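Local coordinates for blue (Type 1) copper domain protein (PDB 5FC9), which holds a mononuclear type 1 copper ion in a purple cupredoxin domain and probably works in electron transfer, at residues 36-39 with 40-44; 46-49 with 50-54. One frame throughout, in Å; residues are numbered along the deposited sequence.

Contact 1 (36-39 with 40-44). With CU (copper (II) ion), chain E.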
ATOM      1  N   ASN A  36      21.549 -10.350   2.549  1.00 14.38           N
ATOM      2  CA  ASN A  36      20.955  -9.018   2.474  1.00 15.89           C
ATOM      3  C   ASN A  36      21.654  -8.145   1.428  1.00 14.52           C
ATOM      4  O   ASN A  36      22.743  -7.636   1.674  1.00 15.57           O
ATOM      5  CB  ASN A  36      20.993  -8.318   3.834  1.00 15.84           C
ATOM      6  CG  ASN A  36      20.258  -6.978   3.814  1.00 14.39           C
ATOM      7  OD1 ASN A  36      19.565  -6.687   2.850  1.00 15.45           O
ATOM      8  ND2 ASN A  36      20.415  -6.169   4.861  1.00 14.40           N
ATOM      9  N   ASP A  37      21.017  -7.972   0.274  1.00 15.11           N
ATOM     10  CA  ASP A  37      21.561  -7.119  -0.784  1.00 16.48           C
ATOM     11  C   ASP A  37      20.966  -5.719  -0.718  1.00 16.49           C
ATOM     12  O   ASP A  37      21.322  -4.849  -1.512  1.00 18.21           O
ATOM     13  CB  ASP A  37      21.293  -7.715  -2.165  1.00 19.70           C
ATOM     14  CG  ASP A  37      22.283  -8.792  -2.547  1.00 23.47           C
ATOM     15  OD1 ASP A  37      23.288  -8.986  -1.832  1.00 25.95           O
ATOM     16  OD2 ASP A  37      22.060  -9.433  -3.593  1.00 30.69           O
ATOM     17  N   ASP A  38      20.072  -5.504   0.241  1.00 14.86           N
ATOM     18  CA  ASP A  38      19.403  -4.212   0.387  1.00 15.56           C
ATOM     19  C   ASP A  38      20.303  -3.206   1.110  1.00 18.09           C
ATOM     20  O   ASP A  38      21.317  -3.576   1.710  1.00 16.55           O
ATOM     21  CB  ASP A  38      18.081  -4.402   1.148  1.00 13.99           C
ATOM     22  CG  ASP A  38      17.053  -3.331   0.833  1.00 17.45           C
ATOM     23  OD1 ASP A  38      17.366  -2.386   0.070  1.00 16.70           O
ATOM     24  OD2 ASP A  38      15.933  -3.445   1.371  1.00 15.10           O
ATOM     25  N   SER A  39      19.918  -1.935   1.071  1.00 16.04           N
ATOM     26  CA  SER A  39      20.698  -0.854   1.662  1.00 16.83           C
ATOM     27  C   SER A  39      20.281  -0.477   3.078  1.00 16.59           C
ATOM     28  O   SER A  39      20.689   0.578   3.586  1.00 18.47           O
ATOM     29  CB  SER A  39      20.604   0.391   0.774  1.00 19.38           C
ATOM     30  OG  SER A  39      19.244   0.812   0.682  1.00 25.21           O
ATOM     31  N   VAL A  40      19.451  -1.312   3.703  1.00 15.13           N
ATOM     32  CA  VAL A  40      19.062  -1.125   5.100  1.00 12.86           C
ATOM     33  C   VAL A  40      19.152  -2.470   5.822  1.00 13.55           C
ATOM     34  O   VAL A  40      19.168  -3.517   5.176  1.00 15.35           O
ATOM     35  CB  VAL A  40      17.625  -0.554   5.251  1.00 14.89           C
ATOM     36  CG1 VAL A  40      17.504   0.803   4.543  1.00 17.13           C
ATOM     37  CG2 VAL A  40      16.580  -1.544   4.748  1.00 16.47           C
ATOM     38  N   PRO A  41      19.211  -2.449   7.165  1.00 14.26           N
ATOM     39  CA  PRO A  41      19.230  -3.737   7.875  1.00 16.15           C
ATOM     40  C   PRO A  41      17.938  -4.533   7.705  1.00 14.66           C
ATOM     41  O   PRO A  41      16.851  -3.955   7.557  1.00 15.31           O
ATOM     42  CB  PRO A  41      19.414  -3.329   9.342  1.00 18.33           C
ATOM     43  CG  PRO A  41      19.969  -1.954   9.304  1.00 18.72           C
ATOM     44  CD  PRO A  41      19.385  -1.313   8.085  1.00 15.34           C
ATOM     45  N   HIS A  42      18.073  -5.857   7.731  1.00 13.22           N
ATOM     46  CA  HIS A  42      16.939  -6.762   7.705  1.00 11.81           C
ATOM     47  C   HIS A  42      17.187  -7.868   8.690  1.00 16.81           C
ATOM     48  O   HIS A  42      18.302  -8.035   9.157  1.00 16.73           O
ATOM     49  CB  HIS A  42      16.739  -7.347   6.310  1.00 12.12           C
ATOM     50  CG  HIS A  42      16.222  -6.356   5.318  1.00 14.11           C
ATOM     51  ND1 HIS A  42      14.955  -5.823   5.393  1.00 12.44           N
ATOM     52  CD2 HIS A  42      16.801  -5.802   4.229  1.00 12.79           C
ATOM     53  CE1 HIS A  42      14.771  -4.978   4.392  1.00 15.46           C
ATOM     54  NE2 HIS A  42      15.877  -4.950   3.669  1.00 14.12           N
ATOM     55  N   ASN A  43      16.151  -8.623   9.016  1.00 15.82           N
ATOM     56  CA  ASN A  43      16.388  -9.883   9.707  1.00 15.62           C
ATOM     57  C   ASN A  43      15.447 -10.944   9.155  1.00 15.18           C
ATOM     58  O   ASN A  43      14.562 -10.658   8.341  1.00 15.66           O
ATOM     59  CB  ASN A  43      16.248  -9.722  11.234  1.00 16.84           C
ATOM     60  CG  ASN A  43      14.879  -9.239  11.655  1.00 18.45           C
ATOM     61  OD1 ASN A  43      13.872  -9.858  11.340  1.00 18.51           O
ATOM     62  ND2 ASN A  43      14.836  -8.127  12.369  1.00 25.88           N
ATOM     63  N   ILE A  44      15.686 -12.186   9.565  1.00 15.02           N
ATOM     64  CA  ILE A  44      14.909 -13.323   9.109  1.00 16.38           C
ATOM     65  C   ILE A  44      14.374 -14.038  10.344  1.00 17.25           C
ATOM     66  O   ILE A  44      15.151 -14.554  11.144  1.00 17.76           O
ATOM     67  CB  ILE A  44      15.760 -14.292   8.253  1.00 16.11           C
ATOM     68  CG1 ILE A  44      16.240 -13.602   6.963  1.00 16.57           C
ATOM     69  CG2 ILE A  44      14.977 -15.561   7.939  1.00 18.09           C
ATOM     70  CD1 ILE A  44      15.123 -13.175   6.031  1.00 18.93           C
TER
HETATM   71 CU    CU E1401      13.367  -6.155   6.523  1.00 17.16          CU
HETATM   72  O   HOH W   1      12.374  -7.479   5.006  1.00 19.53           O
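Asp38 OD2 takes the N-H of His42 NE2 at 2.7 Å, in a nearly straight bond of 169°, and so grips from behind the imidazole whose other nitrogen holds the type 1 copper. The loop follows strand 30-36 in this cupredoxin fold and delivers the first of the copper ligands: His42 ND1 binds the metal at 2.0 Å, Cys82 and His85 supply the remaining protein ligands, and water 1 also binds, 2.2 Å from the copper, in keeping with an open site. Carboxylate and ring are close to coplanar, and the aspartate oxygen is met on its anti side. Asp38 is thus a second-shell residue: it fixes the rotation of the ring, and its negative charge probably makes the imidazole a stronger donor to the metal. Its other oxygen, OD1, receives the backbone N of Ser39 from above the carboxylate plane, and Gly9 N binds there as well, which holds the carboxylate in place.

Asn36 meets the same ring at another point of its edge, beside CD2. With CG swung away from its own backbone N (chi1 -175°), the side chain extends toward residues 40-42, its amide plane steeply inclined to the imidazole at 70°. ND2 donates to Val40 O at 2.9 Å in a nearly straight bond, the oxygen lying in the plane of the amide, and a second hydrogen bond from ND2 goes to Leu62 O. OD1 accepts from Asp38 N at 2.9 Å, closing an Asx turn that sets the aspartate on course for the histidine. The same Asn36 OD1 lies at the edge of the imidazole, near its plane, 3.2 Å from His42 CD2.

Contact 2 (46-49 with 50-54)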
ATOM      1  N   SER A  46      11.440 -16.925  11.696  1.00 15.58           N
ATOM      2  CA  SER A  46      10.349 -17.873  11.490  1.00 15.28           C
ATOM      3  C   SER A  46       9.115 -17.391  12.260  1.00 15.44           C
ATOM      4  O   SER A  46       9.233 -16.886  13.381  1.00 16.15           O
ATOM      5  CB  SER A  46      10.777 -19.276  11.943  1.00 16.73           C
ATOM      6  OG  SER A  46      11.455 -19.193  13.179  1.00 14.94           O
ATOM      7  N   ILE A  47       7.942 -17.495  11.633  1.00 16.57           N
ATOM      8  CA  ILE A  47       6.707 -17.011  12.257  1.00 16.35           C
ATOM      9  C   ILE A  47       5.598 -18.039  12.189  1.00 17.77           C
ATOM     10  O   ILE A  47       5.645 -18.963  11.370  1.00 18.76           O
ATOM     11  CB  ILE A  47       6.181 -15.716  11.597  1.00 17.44           C
ATOM     12  CG1 ILE A  47       5.995 -15.914  10.087  1.00 17.95           C
ATOM     13  CG2 ILE A  47       7.095 -14.559  11.922  1.00 16.57           C
ATOM     14  CD1 ILE A  47       5.084 -14.844   9.430  1.00 19.24           C
ATOM     15  N   ASP A  48       4.598 -17.855  13.053  1.00 20.45           N
ATOM     16  CA  ASP A  48       3.362 -18.642  13.016  1.00 24.04           C
ATOM     17  C   ASP A  48       2.299 -17.948  12.173  1.00 25.50           C
ATOM     18  O   ASP A  48       2.562 -16.906  11.585  1.00 25.50           O
ATOM     19  CB  ASP A  48       2.828 -18.919  14.443  1.00 22.83           C
ATOM     20  CG  ASP A  48       2.446 -17.645  15.228  1.00 24.23           C
ATOM     21  OD1 ASP A  48       2.191 -16.575  14.633  1.00 23.52           O
ATOM     22  OD2 ASP A  48       2.378 -17.719  16.480  1.00 25.81           O
ATOM     23  N   VAL A  49       1.101 -18.526  12.130  1.00 27.30           N
ATOM     24  CA  VAL A  49       0.013 -18.010  11.298  1.00 29.16           C
ATOM     25  C   VAL A  49      -0.421 -16.601  11.702  1.00 30.16           C
ATOM     26  O   VAL A  49      -0.958 -15.845  10.886  1.00 34.63           O
ATOM     27  CB  VAL A  49      -1.224 -18.940  11.346  1.00 38.62           C
ATOM     28  CG1 VAL A  49      -0.919 -20.267  10.667  1.00 38.48           C
ATOM     29  CG2 VAL A  49      -1.662 -19.167  12.779  1.00 34.84           C
ATOM     30  N   ASN A  50      -0.180 -16.238  12.958  1.00 26.84           N
ATOM     31  CA  ASN A  50      -0.556 -14.918  13.448  1.00 27.05           C
ATOM     32  C   ASN A  50       0.556 -13.887  13.326  1.00 24.02           C
ATOM     33  O   ASN A  50       0.462 -12.799  13.888  1.00 26.48           O
ATOM     34  CB  ASN A  50      -1.003 -15.007  14.905  1.00 30.78           C
ATOM     35  CG  ASN A  50      -2.269 -15.807  15.068  1.00 31.32           C
ATOM     36  OD1 ASN A  50      -3.288 -15.491  14.462  1.00 39.16           O
ATOM     37  ND2 ASN A  50      -2.213 -16.849  15.881  1.00 33.73           N
ATOM     38  N   GLY A  51       1.614 -14.236  12.598  1.00 26.35           N
ATOM     39  CA  GLY A  51       2.747 -13.340  12.437  1.00 22.69           C
ATOM     40  C   GLY A  51       3.486 -13.053  13.732  1.00 24.77           C
ATOM     41  O   GLY A  51       4.059 -11.976  13.909  1.00 25.98           O
ATOM     42  N   LYS A  52       3.460 -14.017  14.648  1.00 21.46           N
ATOM     43  CA  LYS A  52       4.256 -13.948  15.861  1.00 20.19           C
ATOM     44  C   LYS A  52       5.526 -14.736  15.617  1.00 18.38           C
ATOM     45  O   LYS A  52       5.507 -15.745  14.926  1.00 17.07           O
ATOM     46  CB  LYS A  52       3.493 -14.516  17.062  1.00 22.01           C
ATOM     47  CG  LYS A  52       2.153 -13.834  17.298  1.00 28.73           C
ATOM     48  CD  LYS A  52       2.317 -12.335  17.541  1.00 28.33           C
ATOM     49  CE  LYS A  52       1.145 -11.794  18.353  1.00 37.92           C
ATOM     50  NZ  LYS A  52       0.988 -12.545  19.636  1.00 45.19           N
ATOM     51  N   VAL A  53       6.632 -14.260  16.176  1.00 18.29           N
ATOM     52  CA  VAL A  53       7.910 -14.902  15.936  1.00 16.44           C
ATOM     53  C   VAL A  53       7.968 -16.196  16.746  1.00 17.03           C
ATOM     54  O   VAL A  53       7.639 -16.199  17.933  1.00 19.17           O
ATOM     55  CB  VAL A  53       9.080 -13.983  16.315  1.00 16.38           C
ATOM     56  CG1 VAL A  53      10.407 -14.728  16.231  1.00 17.24           C
ATOM     57  CG2 VAL A  53       9.119 -12.772  15.389  1.00 18.91           C
ATOM     58  N   ILE A  54       8.352 -17.287  16.096  1.00 16.03           N
ATOM     59  CA  ILE A  54       8.535 -18.561  16.782  1.00 17.14           C
ATOM     60  C   ILE A  54       9.994 -18.932  16.697  1.00 16.06           C
ATOM     61  O   ILE A  54      10.718 -18.412  15.856  1.00 14.84           O
ATOM     62  CB  ILE A  54       7.657 -19.684  16.185  1.00 17.45           C
ATOM     63  CG1 ILE A  54       8.009 -19.945  14.713  1.00 17.61           C
ATOM     64  CG2 ILE A  54       6.185 -19.349  16.398  1.00 19.93           C
ATOM     65  CD1 ILE A  54       7.229 -21.068  14.043  1.00 24.61           C
TER
HETATM   66  O   HOH W   2       0.337 -16.820  17.857  1.00 26.92           O
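This is a beta-hairpin closed by a type I turn from Asp48 to Gly51, built on strand 45-47, whose other neighbour is strand 76-81. Ile47 and Val53 form an antiparallel non-hydrogen-bonded pair, flanked by the bonds from Ile54 N to Ser46 O (2.9 Å) and from Asp48 N to Lys52 O (3.0 Å). The turn's own bond runs from Gly51 N to Asp48 O, and Gly51 takes the positive phi (64°) that follows.

Asp48 organises the bend. Its CG sits between the backbone N and the carbonyl carbon (chi1 62°), which carries the carboxylate over the turn. OD1 accepts Lys52 N at 2.9 Å, the donor coming from above the carboxylate plane, and also a weak bond from Asn50 N. Water 2 donates to OD2 at 2.6 Å and accepts from Asn50 ND2 at 3.2 Å, tying the two side chains together. An alanine here is likely to leave Lys52 N without its acceptor and water 2 without the carboxylate that it donates to.

Lys52 runs alongside the aspartate, its CB 3.4 Å from Asp48 OD2, whereas NZ stays 6.2 Å from that oxygen. OD1 therefore serves the turn as a backbone acceptor while OD2 is turned to water, with no direct salt bridge to the lysine.

The two contacts follow each other along one chain segment, their centres about 19 Å apart, and only their sequence joins them. In both, an aspartate carboxylate takes a nearby backbone N-H, but it is put to different use. Within 36-44 the key side chains are buried, and the polar network ends on a copper ligand, so its chemistry serves the metal's second shell. Contact 2, in 46-54, is more exposed at its turn: backbone bonds and a water dominate, while Ile47 touches strand 76-81 and also packs on Phe18 of the second subunit. One contact shapes a loop between strands; the other joins strands 45-47 and 53-54.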